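Local atomic coordinates of nitrogenase iron-molybdenum cofactor biosynthesis protein NifB (Methanothermobacter thermautotrophicus, PDB entry 7JMA), a protein that probably carries out the radical SAM-dependent carbide insertion that couples two [4Fe-4S] clusters into the [8Fe-9S-C] precursor of the nitrogenase iron-molybdenum cofactor. Residues E171-S174 with R175-E179. Residues are numbered along the deposited sequence; the frame is centred on the assembly and turned at random.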
# COMPACT_ATOMS: atom_id res chain seq x y z
N GLU A 171 -1.30 13.80 9.37
CA GLU A 171 -1.20 13.25 10.71
C GLU A 171 -2.21 12.13 10.92
O GLU A 171 -1.91 11.11 11.56
CB GLU A 171 -1.38 14.36 11.75
CG GLU A 171 -0.17 15.29 11.79
CD GLU A 171 -0.39 16.50 12.68
OE1 GLU A 171 -1.56 16.85 12.95
OE2 GLU A 171 0.62 17.10 13.11
N VAL A 172 -3.42 12.29 10.37
CA VAL A 172 -4.43 11.24 10.43
C VAL A 172 -4.00 10.03 9.62
O VAL A 172 -4.06 8.88 10.10
CB VAL A 172 -5.79 11.80 9.95
CG1 VAL A 172 -6.81 10.67 9.80
CG2 VAL A 172 -6.30 12.88 10.89
N LEU A 173 -3.56 10.25 8.37
CA LEU A 173 -3.10 9.14 7.54
C LEU A 173 -1.93 8.42 8.21
O LEU A 173 -1.91 7.18 8.29
CB LEU A 173 -2.68 9.64 6.16
CG LEU A 173 -2.04 8.59 5.26
CD1 LEU A 173 -2.97 7.39 5.00
CD2 LEU A 173 -1.58 9.21 3.95
N SER A 174 -0.96 9.18 8.71
CA SER A 174 0.24 8.56 9.25
C SER A 174 -0.08 7.74 10.49
O SER A 174 0.40 6.60 10.62
CB SER A 174 1.29 9.63 9.59
OG SER A 174 2.42 9.01 10.23
N ARG A 175 -0.87 8.30 11.41
CA ARG A 175 -1.22 7.53 12.61
C ARG A 175 -1.93 6.23 12.24
O ARG A 175 -1.60 5.16 12.77
CB ARG A 175 -2.10 8.36 13.54
CG ARG A 175 -2.12 7.78 14.94
CD ARG A 175 -3.39 8.07 15.70
NE ARG A 175 -4.57 7.80 14.90
CZ ARG A 175 -5.74 8.40 15.08
NH1 ARG A 175 -5.88 9.31 16.04
NH2 ARG A 175 -6.78 8.10 14.29
N ASN A 176 -2.89 6.32 11.31
CA ASN A 176 -3.66 5.14 10.94
C ASN A 176 -2.81 4.10 10.22
O ASN A 176 -2.91 2.90 10.50
CB ASN A 176 -4.85 5.56 10.07
CG ASN A 176 -6.00 6.12 10.90
OD1 ASN A 176 -5.84 6.44 12.07
ND2 ASN A 176 -7.18 6.25 10.28
N GLN A 177 -1.96 4.54 9.29
CA GLN A 177 -1.23 3.56 8.49
C GLN A 177 -0.15 2.88 9.34
O GLN A 177 0.08 1.67 9.20
CB GLN A 177 -0.65 4.21 7.22
CG GLN A 177 0.49 5.18 7.42
CD GLN A 177 0.93 5.83 6.12
OE1 GLN A 177 0.41 5.52 5.02
NE2 GLN A 177 1.90 6.71 6.22
N LEU A 178 0.48 3.62 10.26
CA LEU A 178 1.52 3.01 11.10
C LEU A 178 0.92 2.06 12.13
O LEU A 178 1.48 0.99 12.40
CB LEU A 178 2.36 4.09 11.78
CG LEU A 178 3.18 4.94 10.81
CD1 LEU A 178 3.90 6.05 11.57
CD2 LEU A 178 4.17 4.07 10.02
N GLU A 179 -0.19 2.46 12.76
CA GLU A 179 -0.92 1.54 13.63
C GLU A 179 -1.42 0.34 12.85
O GLU A 179 -1.45 -0.79 13.37
CB GLU A 179 -2.09 2.26 14.30
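Ser174 and Leu178 meet one helical turn apart, CD1 of Leu178 lying 3.6 Å from OG of Ser174. The leucine's CG, anti to its own carbonyl carbon (chi1 -66°), also comes 3.2 Å from Ser174 O; serine suits the place because its short side chain keeps close to the helix backbone. Leu173 and Gln177 make the neighbouring i to i+4 pair, their side chains crossing at a slant. CG of Gln177 sits 3.2 Å from Leu173 O, and CD of Gln177 comes 4.1 Å from CG of Leu173. Beneath these contacts runs the regular alpha-helical ladder from Arg175 N to Leu178 N, its shortest bond being Gln177 N to Leu173 O at 2.8 Å. On another flank, Asn176 OD1 accepts Arg175 NH2 at 2.9 Å in the guanidinium plane, with a weak second bond from NE. A bend at chi3 (47°) turns the arginine back to its neighbour. Because an amide can accept and donate at once, Asn176 ND2 also bonds Leu121 O, and the buried asparagine ties an exposed arginine to the loop at Leu121. The side chain of Leu173 lies about 7 Å from that of Cys42, which binds a [4Fe-4S] cluster absent from this model. Both leucines of helix 166-186 are apolar and buried: Leu173 against Tyr154 of strand 154-159, Asn119 and Leu121, Leu178 against Glu212, Val213 and Arg216 of helix 206-216.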